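Local coordinates for uncharacterized protein (Bacteroides eggerthii DSM 20697, PDB 4ECO), which is of unknown function but is a leucine-rich repeat protein, and so probably binds a partner on its curved solenoid surface, at residues G116-E121 against I188-N193; D294-A299 against F320-S325; S383-K388 against A406-Y411; R544-A549 against G574-R579. All coordinates share one frame; numbering follows the deposited sequence. Where two conformers were deposited one is given.

Interaction 1: residues G116-E121 against I188-N193. With NA (sodium ion), chain C.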
loop_
_atom_site.group_PDB
_atom_site.type_symbol
_atom_site.label_atom_id
_atom_site.label_comp_id
_atom_site.label_asym_id
_atom_site.label_seq_id
_atom_site.Cartn_x
_atom_site.Cartn_y
_atom_site.Cartn_z
ATOM N N GLY A 116 -0.377 4.331 -15.034
ATOM C CA GLY A 116 -0.357 5.787 -14.977
ATOM C C GLY A 116 -1.576 6.417 -15.628
ATOM O O GLY A 116 -2.109 7.410 -15.132
ATOM N N GLU A 117 -2.060 5.817 -16.717
ATOM C CA GLU A 117 -3.221 6.300 -17.475
ATOM C C GLU A 117 -4.506 6.331 -16.628
ATOM O O GLU A 117 -5.339 7.222 -16.836
ATOM C CB GLU A 117 -3.429 5.438 -18.711
ATOM C CG GLU A 117 -2.343 5.648 -19.757
ATOM C CD GLU A 117 -2.448 4.729 -20.955
ATOM O OE1 GLU A 117 -2.600 3.501 -20.736
ATOM O OE2 GLU A 117 -2.368 5.229 -22.105
ATOM N N LYS A 118 -4.629 5.421 -15.637
ATOM C CA LYS A 118 -5.779 5.374 -14.734
ATOM C C LYS A 118 -5.718 6.502 -13.699
ATOM O O LYS A 118 -6.759 6.838 -13.134
ATOM C CB LYS A 118 -5.894 3.996 -14.015
ATOM C CG LYS A 118 -6.431 2.816 -14.868
ATOM C CD LYS A 118 -7.828 3.046 -15.509
ATOM C CE LYS A 118 -7.711 3.148 -17.014
ATOM N NZ LYS A 118 -8.867 3.804 -17.663
ATOM N N VAL A 119 -4.517 7.079 -13.444
ATOM C CA VAL A 119 -4.332 8.168 -12.446
ATOM C C VAL A 119 -3.803 9.458 -13.123
ATOM O O VAL A 119 -3.232 10.318 -12.449
ATOM C CB VAL A 119 -3.431 7.774 -11.227
ATOM C CG1 VAL A 119 -4.105 6.714 -10.368
ATOM C CG2 VAL A 119 -2.041 7.320 -11.656
ATOM N N ASN A 120 -4.016 9.589 -14.445
ATOM C CA ASN A 120 -3.629 10.751 -15.258
ATOM C C ASN A 120 -2.136 11.152 -15.009
ATOM O O ASN A 120 -1.819 12.308 -14.695
ATOM C CB ASN A 120 -4.581 11.945 -14.984
ATOM C CG ASN A 120 -4.414 13.123 -15.907
ATOM O OD1 ASN A 120 -3.966 13.019 -17.068
ATOM N ND2 ASN A 120 -4.771 14.283 -15.393
ATOM N N GLU A 121 -1.226 10.171 -15.153
ATOM C CA GLU A 121 0.218 10.362 -14.991
ATOM C C GLU A 121 0.983 9.703 -16.095
ATOM O O GLU A 121 0.672 8.566 -16.453
ATOM C CB GLU A 121 0.697 9.789 -13.659
ATOM C CG GLU A 121 0.334 10.612 -12.438
ATOM C CD GLU A 121 0.993 10.120 -11.168
ATOM O OE1 GLU A 121 2.247 10.051 -11.132
ATOM O OE2 GLU A 121 0.254 9.813 -10.204
ATOM N N ILE A 188 -11.882 -0.673 -13.355
ATOM C CA ILE A 188 -11.410 -2.034 -13.649
ATOM C C ILE A 188 -12.041 -2.495 -14.954
ATOM O O ILE A 188 -13.258 -2.643 -15.032
ATOM C CB ILE A 188 -11.642 -3.048 -12.508
ATOM C CG1 ILE A 188 -11.003 -2.542 -11.205
ATOM C CG2 ILE A 188 -11.065 -4.412 -12.912
ATOM C CD1 ILE A 188 -11.408 -3.283 -9.952
ATOM N N GLY A 189 -11.205 -2.674 -15.970
ATOM C CA GLY A 189 -11.630 -3.067 -17.310
ATOM C C GLY A 189 -11.909 -1.894 -18.234
ATOM O O GLY A 189 -12.347 -2.077 -19.381
ATOM N N GLN A 190 -11.699 -0.673 -17.716
ATOM C CA GLN A 190 -11.860 0.594 -18.423
ATOM C C GLN A 190 -10.631 0.776 -19.277
ATOM O O GLN A 190 -9.508 0.860 -18.764
ATOM C CB GLN A 190 -12.058 1.745 -17.419
ATOM C CG GLN A 190 -12.295 3.123 -18.012
ATOM C CD GLN A 190 -12.353 4.138 -16.910
ATOM O OE1 GLN A 190 -11.346 4.761 -16.554
ATOM N NE2 GLN A 190 -13.520 4.255 -16.291
ATOM N N LEU A 191 -10.853 0.754 -20.579
ATOM C CA LEU A 191 -9.804 0.852 -21.574
ATOM C C LEU A 191 -9.298 2.286 -21.744
ATOM O O LEU A 191 -10.085 3.236 -21.646
ATOM C CB LEU A 191 -10.313 0.309 -22.927
ATOM C CG LEU A 191 -10.873 -1.135 -22.927
ATOM C CD1 LEU A 191 -11.394 -1.508 -24.296
ATOM C CD2 LEU A 191 -9.823 -2.170 -22.470
ATOM N N SER A 192 -7.972 2.429 -21.995
ATOM C CA SER A 192 -7.278 3.702 -22.263
ATOM C C SER A 192 -6.888 3.778 -23.742
ATOM O O SER A 192 -6.448 4.824 -24.242
ATOM C CB SER A 192 -6.034 3.832 -21.386
ATOM O OG SER A 192 -4.996 2.979 -21.849
ATOM N N ASN A 193 -7.029 2.644 -24.431
ATOM C CA ASN A 193 -6.680 2.467 -25.838
ATOM C C ASN A 193 -7.437 1.271 -26.430
ATOM O O ASN A 193 -8.045 0.486 -25.692
ATOM C CB ASN A 193 -5.158 2.247 -25.964
ATOM C CG ASN A 193 -4.695 1.011 -25.218
ATOM O OD1 ASN A 193 -4.914 -0.122 -25.644
ATOM N ND2 ASN A 193 -4.116 1.201 -24.049
HETATM NA NA NA C . -4.549 6.235 -23.585
HETATM O O HOH W 1 -9.540 5.982 -14.740
#
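Glu117 OE1 is held by Ser192, whose OG donates at 2.7 Å, by the backbone N-H of Ser114 just before its own segment, and weakly by Asn215 ND2. The hydroxyl does not lie in the carboxylate plane but comes from above it, about 60° out. The other oxygen, OE2, turns to the sodium ion at 2.8 Å and also takes the backbone N-H of Gly90. Ser192 reaches the same ion through its main chain, with O at 2.5 Å from the metal, so each segment supplies one ligand. The glutamate chain runs out extended, CD anti to CA (chi2 175°), which sends CD out toward the serine. In the leucine-rich repeat fold this looks like a long insertion between two repeats: strand 109-111 pairs in parallel with strand 210-214, and the chain between them makes a helical excursion before coming back through 188-193. A second grip lies farther along, where Lys118 NZ bonds Gln190 OE1 at 2.9 Å, in the amide plane and on a lone pair. The same ammonium makes a weaker bond to Gln190 O at 3.2 Å, reached after the lysine chain bends at chi2 and chi3. Water 1 also donates to Gln190 OE1, at 2.8 Å, and more weakly to Lys118 O. Asn193 ND2 bonds Ser192 OG weakly, while its OD1 goes to Ser216.

Interaction 2: residues D294-A299 against F320-S325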
loop_
_atom_site.group_PDB
_atom_site.type_symbol
_atom_site.label_atom_id
_atom_site.label_comp_id
_atom_site.label_asym_id
_atom_site.label_seq_id
_atom_site.Cartn_x
_atom_site.Cartn_y
_atom_site.Cartn_z
ATOM N N ASP A 294 -0.232 -19.601 -14.089
ATOM C CA ASP A 294 0.700 -18.717 -14.807
ATOM C C ASP A 294 1.823 -18.256 -13.861
ATOM O O ASP A 294 2.996 -18.270 -14.268
ATOM C CB ASP A 294 -0.016 -17.506 -15.437
ATOM C CG ASP A 294 -0.962 -17.825 -16.586
ATOM O OD1 ASP A 294 -0.586 -18.659 -17.466
ATOM O OD2 ASP A 294 -2.031 -17.176 -16.669
ATOM N N TRP A 295 1.468 -17.886 -12.595
ATOM C CA TRP A 295 2.441 -17.508 -11.556
ATOM C C TRP A 295 3.373 -18.704 -11.293
ATOM O O TRP A 295 4.601 -18.514 -11.325
ATOM C CB TRP A 295 1.734 -17.041 -10.266
ATOM C CG TRP A 295 2.619 -16.558 -9.135
ATOM C CD1 TRP A 295 3.983 -16.569 -9.082
ATOM C CD2 TRP A 295 2.176 -16.040 -7.859
ATOM N NE1 TRP A 295 4.419 -16.075 -7.866
ATOM C CE2 TRP A 295 3.333 -15.752 -7.095
ATOM C CE3 TRP A 295 0.910 -15.795 -7.285
ATOM C CZ2 TRP A 295 3.264 -15.233 -5.790
ATOM C CZ3 TRP A 295 0.844 -15.261 -6.006
ATOM C CH2 TRP A 295 2.009 -14.988 -5.271
ATOM N N GLN A 296 2.799 -19.937 -11.137
ATOM C CA GLN A 296 3.572 -21.150 -10.874
ATOM C C GLN A 296 4.583 -21.375 -11.969
ATOM O O GLN A 296 5.754 -21.638 -11.678
ATOM C CB GLN A 296 2.669 -22.385 -10.714
ATOM C CG GLN A 296 3.398 -23.558 -10.052
ATOM C CD GLN A 296 2.490 -24.600 -9.436
ATOM O OE1 GLN A 296 1.735 -24.366 -8.469
ATOM N NE2 GLN A 296 2.636 -25.804 -9.923
ATOM N N ALA A 297 4.126 -21.227 -13.229
ATOM C CA ALA A 297 4.919 -21.394 -14.444
ATOM C C ALA A 297 6.115 -20.436 -14.444
ATOM O O ALA A 297 7.221 -20.848 -14.804
ATOM C CB ALA A 297 4.048 -21.160 -15.662
ATOM N N LEU A 298 5.894 -19.172 -13.991
ATOM C CA LEU A 298 6.938 -18.158 -13.885
ATOM C C LEU A 298 8.006 -18.593 -12.865
ATOM O O LEU A 298 9.194 -18.566 -13.201
ATOM C CB LEU A 298 6.351 -16.789 -13.521
ATOM C CG LEU A 298 5.688 -16.023 -14.664
ATOM C CD1 LEU A 298 4.809 -14.919 -14.144
ATOM C CD2 LEU A 298 6.710 -15.480 -15.622
ATOM N N ALA A 299 7.582 -19.066 -11.671
ATOM C CA ALA A 299 8.470 -19.570 -10.606
ATOM C C ALA A 299 9.293 -20.792 -11.072
ATOM O O ALA A 299 10.483 -20.912 -10.734
ATOM C CB ALA A 299 7.647 -19.945 -9.391
ATOM N N PHE A 320 -1.958 -19.297 -3.655
ATOM C CA PHE A 320 -0.650 -19.138 -4.285
ATOM C C PHE A 320 -0.220 -20.429 -4.919
ATOM O O PHE A 320 -0.702 -21.481 -4.483
ATOM C CB PHE A 320 0.412 -18.750 -3.215
ATOM C CG PHE A 320 0.359 -17.385 -2.573
ATOM C CD1 PHE A 320 -0.546 -16.423 -3.011
ATOM C CD2 PHE A 320 1.238 -17.049 -1.556
ATOM C CE1 PHE A 320 -0.575 -15.159 -2.435
ATOM C CE2 PHE A 320 1.203 -15.783 -0.976
ATOM C CZ PHE A 320 0.297 -14.845 -1.422
ATOM N N PRO A 321 0.795 -20.412 -5.831
ATOM C CA PRO A 321 1.369 -21.679 -6.317
ATOM C C PRO A 321 1.960 -22.522 -5.162
ATOM O O PRO A 321 2.189 -22.000 -4.055
ATOM C CB PRO A 321 2.478 -21.201 -7.260
ATOM C CG PRO A 321 2.054 -19.842 -7.677
ATOM C CD PRO A 321 1.506 -19.264 -6.431
ATOM N N VAL A 322 2.215 -23.814 -5.426
ATOM C CA VAL A 322 2.784 -24.802 -4.491
ATOM C C VAL A 322 4.095 -24.260 -3.852
ATOM O O VAL A 322 4.865 -23.565 -4.536
ATOM C CB VAL A 322 3.024 -26.129 -5.251
ATOM C CG1 VAL A 322 3.697 -27.180 -4.369
ATOM C CG2 VAL A 322 1.715 -26.664 -5.826
ATOM N N GLU A 323 4.325 -24.588 -2.532
ATOM C CA GLU A 323 5.498 -24.174 -1.750
ATOM C C GLU A 323 6.809 -24.423 -2.511
ATOM O O GLU A 323 7.658 -23.533 -2.538
ATOM C CB GLU A 323 5.550 -24.897 -0.385
ATOM C CG GLU A 323 4.352 -24.646 0.525
ATOM C CD GLU A 323 4.610 -24.653 2.023
ATOM O OE1 GLU A 323 5.758 -24.932 2.441
ATOM O OE2 GLU A 323 3.664 -24.336 2.778
ATOM N N THR A 324 6.969 -25.629 -3.136
ATOM C CA THR A 324 8.180 -26.049 -3.875
ATOM C C THR A 324 8.486 -25.116 -5.088
ATOM O O THR A 324 9.648 -24.995 -5.499
ATOM C CB THR A 324 8.067 -27.520 -4.342
ATOM O OG1 THR A 324 7.114 -27.620 -5.392
ATOM C CG2 THR A 324 7.699 -28.480 -3.219
ATOM N N SER A 325 7.450 -24.474 -5.653
ATOM C CA SER A 325 7.603 -23.551 -6.770
ATOM C C SER A 325 7.951 -22.179 -6.233
ATOM O O SER A 325 8.846 -21.533 -6.768
ATOM C CB SER A 325 6.337 -23.516 -7.617
ATOM O OG SER A 325 6.159 -24.722 -8.345
#
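Pro321 lies against one face of the Trp295 indole. Its CD atom sits 3.8 Å from the centroid of the six-membered ring and 22° off the ring normal, a CH-pi contact, while CG covers the five-membered side near Trp295 CG. The tryptophan gets there with CG anti to its backbone N (chi1 -177°), which sends CG out toward the 320-325 turn; chi2 then turns the ring face to the proline. Farther out on the ring, Trp295 CZ3 meets Phe320 CD1 at 3.5 Å. These two rings are inclined at 56°, neither stacked nor edge-to-face, with Trp295 CH2 over the phenylalanine face toward its rim. Leu335 touches both rings, which ties the pair to strand 334-336.

Gln296, one residue on, runs past Pro321 in the opposite direction, and its CB lies 3.7 Å from Pro321 CB. Its CG is also anti to the backbone N and the chain stays extended to CD, close to the start of the short helix 323-326. There OE1 accepts the N-H of the N-cap residue Val322 at 3.1 Å; the bond is nearly straight, although the donor stands above the carbonyl plane. Lys292 NZ holds the same oxygen. Gln296 CG also packs against Ser325 OG, whose hydrogen-bond partner is Asp300, and Ala299 CB rests on Ser325 O.

A helix on one coil set against the turn and short helix of the next, with aromatic and proline side chains wedged between them, belongs to the outer, non-strand side of a leucine-rich repeat solenoid.

Interaction 3: residues S383-K388 against A406-Y411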
loop_
_atom_site.group_PDB
_atom_site.type_symbol
_atom_site.label_atom_id
_atom_site.label_comp_id
_atom_site.label_asym_id
_atom_site.label_seq_id
_atom_site.Cartn_x
_atom_site.Cartn_y
_atom_site.Cartn_z
ATOM N N SER A 383 1.047 -5.348 5.785
ATOM C CA SER A 383 -0.393 -5.418 5.976
ATOM C C SER A 383 -0.995 -6.795 5.688
ATOM O O SER A 383 -0.797 -7.387 4.616
ATOM C CB SER A 383 -1.113 -4.396 5.124
ATOM O OG SER A 383 -2.485 -4.412 5.489
ATOM N N PHE A 384 -1.792 -7.251 6.669
ATOM C CA PHE A 384 -2.578 -8.471 6.666
ATOM C C PHE A 384 -4.024 -8.097 6.942
ATOM O O PHE A 384 -4.845 -8.953 7.285
ATOM C CB PHE A 384 -2.045 -9.453 7.707
ATOM C CG PHE A 384 -0.591 -9.809 7.549
ATOM C CD1 PHE A 384 0.405 -9.036 8.153
ATOM C CD2 PHE A 384 -0.209 -10.947 6.834
ATOM C CE1 PHE A 384 1.756 -9.383 8.031
ATOM C CE2 PHE A 384 1.144 -11.298 6.720
ATOM C CZ PHE A 384 2.114 -10.522 7.337
ATOM N N ALA A 385 -4.335 -6.796 6.808
ATOM C CA ALA A 385 -5.657 -6.247 7.087
ATOM C C ALA A 385 -6.752 -6.825 6.169
ATOM O O ALA A 385 -6.473 -7.209 5.034
ATOM C CB ALA A 385 -5.628 -4.743 6.961
ATOM N N HIS A 386 -8.002 -6.881 6.680
ATOM C CA HIS A 386 -9.197 -7.315 5.962
ATOM C C HIS A 386 -9.026 -8.721 5.429
ATOM O O HIS A 386 -8.939 -8.941 4.225
ATOM C CB HIS A 386 -9.568 -6.345 4.845
ATOM C CG HIS A 386 -9.975 -4.999 5.344
ATOM N ND1 HIS A 386 -11.299 -4.697 5.602
ATOM C CD2 HIS A 386 -9.213 -3.918 5.631
ATOM C CE1 HIS A 386 -11.304 -3.438 6.011
ATOM N NE2 HIS A 386 -10.070 -2.927 6.056
ATOM N N ASN A 387 -8.957 -9.669 6.353
ATOM C CA ASN A 387 -8.880 -11.102 6.102
ATOM C C ASN A 387 -9.678 -11.795 7.188
ATOM O O ASN A 387 -10.477 -11.146 7.874
ATOM C CB ASN A 387 -7.430 -11.612 6.034
ATOM C CG ASN A 387 -6.687 -11.244 4.780
ATOM O OD1 ASN A 387 -6.887 -11.834 3.729
ATOM N ND2 ASN A 387 -5.734 -10.327 4.881
ATOM N N LYS A 388 -9.461 -13.099 7.352
ATOM C CA LYS A 388 -10.156 -13.902 8.338
ATOM C C LYS A 388 -9.146 -14.590 9.264
ATOM O O LYS A 388 -9.362 -15.729 9.634
ATOM C CB LYS A 388 -11.055 -14.933 7.620
ATOM C CG LYS A 388 -12.200 -14.326 6.802
ATOM C CD LYS A 388 -13.282 -15.376 6.464
ATOM C CE LYS A 388 -14.293 -15.570 7.567
ATOM N NZ LYS A 388 -15.346 -16.546 7.196
ATOM N N ALA A 406 5.239 -0.053 11.342
ATOM C CA ALA A 406 3.902 -0.494 11.755
ATOM C C ALA A 406 3.450 -1.751 11.013
ATOM O O ALA A 406 3.769 -1.925 9.833
ATOM C CB ALA A 406 2.882 0.620 11.520
ATOM N N ILE A 407 2.641 -2.582 11.674
ATOM C CA ILE A 407 2.082 -3.789 11.069
ATOM C C ILE A 407 0.556 -3.727 11.220
ATOM O O ILE A 407 0.040 -3.349 12.277
ATOM C CB ILE A 407 2.723 -5.067 11.651
ATOM C CG1 ILE A 407 2.390 -6.297 10.811
ATOM C CG2 ILE A 407 2.455 -5.266 13.162
ATOM C CD1 ILE A 407 3.442 -7.315 10.875
ATOM N N ASP A 408 -0.164 -3.992 10.127
ATOM C CA ASP A 408 -1.616 -3.883 10.144
ATOM C C ASP A 408 -2.250 -5.249 10.153
ATOM O O ASP A 408 -2.113 -6.012 9.182
ATOM C CB ASP A 408 -2.106 -3.063 8.944
ATOM C CG ASP A 408 -3.508 -2.476 9.070
ATOM O OD1 ASP A 408 -4.313 -3.002 9.877
ATOM O OD2 ASP A 408 -3.815 -1.520 8.333
ATOM N N PHE A 409 -2.925 -5.570 11.276
ATOM C CA PHE A 409 -3.697 -6.810 11.442
ATOM C C PHE A 409 -5.195 -6.491 11.627
ATOM O O PHE A 409 -5.972 -7.381 11.995
ATOM C CB PHE A 409 -3.188 -7.653 12.615
ATOM C CG PHE A 409 -1.819 -8.243 12.459
ATOM C CD1 PHE A 409 -1.614 -9.361 11.663
ATOM C CD2 PHE A 409 -0.745 -7.741 13.182
ATOM C CE1 PHE A 409 -0.343 -9.925 11.535
ATOM C CE2 PHE A 409 0.527 -8.303 13.055
ATOM C CZ PHE A 409 0.723 -9.387 12.224
ATOM N N SER A 410 -5.606 -5.222 11.346
ATOM C CA SER A 410 -7.000 -4.782 11.520
ATOM C C SER A 410 -7.977 -5.541 10.583
ATOM O O SER A 410 -7.587 -6.034 9.520
ATOM C CB SER A 410 -7.149 -3.270 11.340
ATOM O OG SER A 410 -7.081 -2.810 10.004
ATOM N N TYR A 411 -9.240 -5.658 11.027
ATOM C CA TYR A 411 -10.312 -6.317 10.311
ATOM C C TYR A 411 -9.967 -7.751 10.032
ATOM O O TYR A 411 -9.816 -8.159 8.886
ATOM C CB TYR A 411 -10.637 -5.593 9.028
ATOM C CG TYR A 411 -11.494 -4.375 9.220
ATOM C CD1 TYR A 411 -12.883 -4.481 9.278
ATOM C CD2 TYR A 411 -10.927 -3.097 9.269
ATOM C CE1 TYR A 411 -13.687 -3.348 9.408
ATOM C CE2 TYR A 411 -11.723 -1.955 9.360
ATOM C CZ TYR A 411 -13.103 -2.088 9.436
ATOM O OH TYR A 411 -13.909 -0.985 9.508
#
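His386 and Tyr411 hold equivalent positions in two successive leucine-rich repeats, as do Phe384 and Phe409, and the contact joins the ends of their LxxLxLxxN motifs. Ser383 and Asp408 form a parallel beta bridge, extended by main-chain bonds: Phe384 N donates to Asp408 O at 2.8 Å, His386 N to Ser410 O at 3.0 Å and Asn387 N to Tyr411 O at 3.1 Å. The imidazole and phenol form an offset stack, centroids 4.2 Å apart and planes at 15°, with Tyr411 CB over the centre of the histidine ring. Tyr362 stacks on His386 too. Phe384 CD1 meets Phe409 CE1 at 3.6 Å, their planes almost parallel but slid apart.

Asp408 CG is anti to the backbone N (chi1 -160°), and OD1 folds back in an Asx turn, taking Ser410 N and receiving Ser410 OG on its syn lone pair. An alanine in place of Asp408 would probably leave the N-H and hydroxyl of Ser410 without their shared acceptor and open a gap where the carboxylate rests on Ala385 CB. Ser383 OG makes the matching ST turn, so each of these two repeats bends on a side-chain oxygen, while main-chain bonds and rings join them.

Interaction 4: residues R544-A549 against G574-R579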
loop_
_atom_site.group_PDB
_atom_site.type_symbol
_atom_site.label_atom_id
_atom_site.label_comp_id
_atom_site.label_asym_id
_atom_site.label_seq_id
_atom_site.Cartn_x
_atom_site.Cartn_y
_atom_site.Cartn_z
ATOM N N ARG A 544 -15.074 9.585 26.146
ATOM C CA ARG A 544 -16.377 9.929 25.582
ATOM C C ARG A 544 -17.318 8.714 25.520
ATOM O O ARG A 544 -16.852 7.570 25.491
ATOM C CB ARG A 544 -16.199 10.491 24.169
ATOM C CG ARG A 544 -15.975 11.998 24.066
ATOM C CD ARG A 544 -16.059 12.486 22.616
ATOM N NE ARG A 544 -17.267 11.984 21.949
ATOM C CZ ARG A 544 -18.436 12.610 21.914
ATOM N NH1 ARG A 544 -18.571 13.808 22.465
ATOM N NH2 ARG A 544 -19.473 12.052 21.316
ATOM N N ASN A 545 -18.647 8.992 25.467
ATOM C CA ASN A 545 -19.771 8.052 25.290
ATOM C C ASN A 545 -19.633 6.716 26.062
ATOM O O ASN A 545 -19.704 5.637 25.468
ATOM C CB ASN A 545 -19.980 7.736 23.797
ATOM C CG ASN A 545 -20.353 8.921 22.950
ATOM O OD1 ASN A 545 -19.520 9.758 22.611
ATOM N ND2 ASN A 545 -21.609 9.013 22.573
ATOM N N GLN A 546 -19.523 6.771 27.393
ATOM C CA GLN A 546 -19.473 5.539 28.196
ATOM C C GLN A 546 -20.899 4.988 28.372
ATOM O O GLN A 546 -21.783 5.695 28.856
ATOM C CB GLN A 546 -18.795 5.753 29.562
ATOM C CG GLN A 546 -17.359 6.238 29.484
ATOM C CD GLN A 546 -16.464 5.313 28.723
ATOM O OE1 GLN A 546 -16.139 4.226 29.175
ATOM N NE2 GLN A 546 -16.019 5.751 27.568
ATOM N N ARG A 547 -21.126 3.751 27.932
ATOM C CA ARG A 547 -22.445 3.101 27.969
ATOM C C ARG A 547 -22.379 1.637 28.418
ATOM O O ARG A 547 -21.374 0.967 28.158
ATOM C CB ARG A 547 -23.119 3.128 26.579
ATOM C CG ARG A 547 -23.382 4.494 25.954
ATOM C CD ARG A 547 -24.471 5.328 26.609
ATOM N NE ARG A 547 -24.548 6.620 25.936
ATOM C CZ ARG A 547 -23.749 7.645 26.205
ATOM N NH1 ARG A 547 -22.861 7.561 27.187
ATOM N NH2 ARG A 547 -23.855 8.774 25.518
ATOM N N ASP A 548 -23.468 1.118 29.030
ATOM C CA ASP A 548 -23.519 -0.294 29.398
ATOM C C ASP A 548 -24.293 -1.054 28.298
ATOM O O ASP A 548 -24.649 -0.456 27.271
ATOM C CB ASP A 548 -24.113 -0.512 30.804
ATOM C CG ASP A 548 -25.563 -0.118 31.038
ATOM O OD1 ASP A 548 -26.272 0.168 30.047
ATOM O OD2 ASP A 548 -25.998 -0.130 32.219
ATOM N N ALA A 549 -24.540 -2.357 28.499
ATOM C CA ALA A 549 -25.265 -3.168 27.514
ATOM C C ALA A 549 -26.693 -2.640 27.262
ATOM O O ALA A 549 -27.183 -2.703 26.132
ATOM C CB ALA A 549 -25.329 -4.607 27.989
ATOM N N GLY A 574 -17.035 14.193 26.826
ATOM C CA GLY A 574 -18.373 14.447 26.323
ATOM C C GLY A 574 -19.253 13.220 26.189
ATOM O O GLY A 574 -18.758 12.089 26.129
ATOM N N SER A 575 -20.586 13.455 26.128
ATOM C CA SER A 575 -21.658 12.470 25.957
ATOM C C SER A 575 -21.587 11.406 27.065
ATOM O O SER A 575 -21.534 10.207 26.805
ATOM C CB SER A 575 -21.616 11.851 24.561
ATOM O OG SER A 575 -22.837 11.204 24.250
ATOM N N ASN A 576 -21.570 11.873 28.307
ATOM C CA ASN A 576 -21.577 11.037 29.507
ATOM C C ASN A 576 -22.662 11.592 30.430
ATOM O O ASN A 576 -23.595 12.247 29.944
ATOM C CB ASN A 576 -20.177 10.997 30.183
ATOM C CG ASN A 576 -19.153 10.139 29.480
ATOM O OD1 ASN A 576 -19.301 8.931 29.344
ATOM N ND2 ASN A 576 -18.049 10.727 29.087
ATOM N N ASP A 577 -22.522 11.387 31.745
ATOM C CA ASP A 577 -23.446 11.928 32.717
ATOM C C ASP A 577 -22.659 12.536 33.883
ATOM O O ASP A 577 -23.010 12.346 35.054
ATOM C CB ASP A 577 -24.429 10.847 33.185
ATOM C CG ASP A 577 -25.663 11.361 33.901
ATOM O OD1 ASP A 577 -25.880 12.606 33.910
ATOM O OD2 ASP A 577 -26.424 10.521 34.428
ATOM N N ILE A 578 -21.612 13.316 33.550
ATOM C CA ILE A 578 -20.756 13.964 34.533
ATOM C C ILE A 578 -21.608 14.959 35.326
ATOM O O ILE A 578 -22.466 15.637 34.759
ATOM C CB ILE A 578 -19.488 14.620 33.897
ATOM C CG1 ILE A 578 -18.684 13.610 33.042
ATOM C CG2 ILE A 578 -18.585 15.314 34.948
ATOM C CD1 ILE A 578 -18.245 12.256 33.710
ATOM N N ARG A 579 -21.405 14.968 36.649
ATOM C CA ARG A 579 -22.137 15.790 37.595
ATOM C C ARG A 579 -21.267 16.954 38.084
ATOM O O ARG A 579 -20.891 17.796 37.276
ATOM C CB ARG A 579 -22.641 14.931 38.770
ATOM C CG ARG A 579 -23.406 13.673 38.382
ATOM C CD ARG A 579 -24.672 13.960 37.618
ATOM N NE ARG A 579 -25.361 12.727 37.246
ATOM C CZ ARG A 579 -26.682 12.572 37.254
ATOM N NH1 ARG A 579 -27.474 13.578 37.616
ATOM N NH2 ARG A 579 -27.221 11.414 36.907
HETATM O O HOH W 2 -21.530 7.936 30.353
#
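Arg547 grips Ser575 O with both end nitrogens, NH1 and NH2 each at 3.0 Å, coming from the same face of the carbonyl plane. This is the tight part of a junction between two neighbouring coils of the leucine-rich repeat solenoid, just beyond strands 540-542 and 570-572. The arginine chain bends at chi2, then runs on with NE anti to CB (chi3 177°), which sends NE toward Ser575. NH1 also bonds Gln546 O at 2.7 Å, so the guanidinium is pinned to both segments. An alanine in place of Arg547 would probably leave Ser575 O without these two donors.

Close by, Asn545 N donates to Gly574 O at 3.2 Å and Gln546 N to Asn576 OD1 at 2.9 Å. Gln546 and Asn576 occupy the asparagine position of their repeats and lie side by side, pointing the same way. The amide of Asn576 sends ND2 to Ile573 O and Ile543 O, whereas Gln546 turns to Leu520 O and Phe525 N of the preceding coil, as well as to Arg544 O. Arg547 NH2 also makes a weak bond to Ser575 OG, whose stronger partner is Asp596.

The partly exposed Arg544 is looser: its side chain was modelled in two conformers, and the one given makes no hydrogen bond to 574-579. On the tight side, water 2 bridges the segments, donating to Gln546 O at 2.7 Å and to Asn576 OD1 at 2.6 Å.

The four contacts follow one another along a single curved solenoid, each closing before the next opens, and none touches another. Interactions 1, 2 and 3 have centres 25 to 29 Å apart; interaction 4 lies farther on, about 30 Å from interaction 3 and 55 Å from interaction 2. Parallel strand pairing runs from strand 109-111 to strand 617-619 and links them all. Interactions 3 and 4 lie at or just past the ends of those strands, interaction 2 among the helices and turns between them, and interaction 1 beside a sodium ion. Interactions 2 to 4 are joints between successive coils, whereas interaction 1 closes a long excursion.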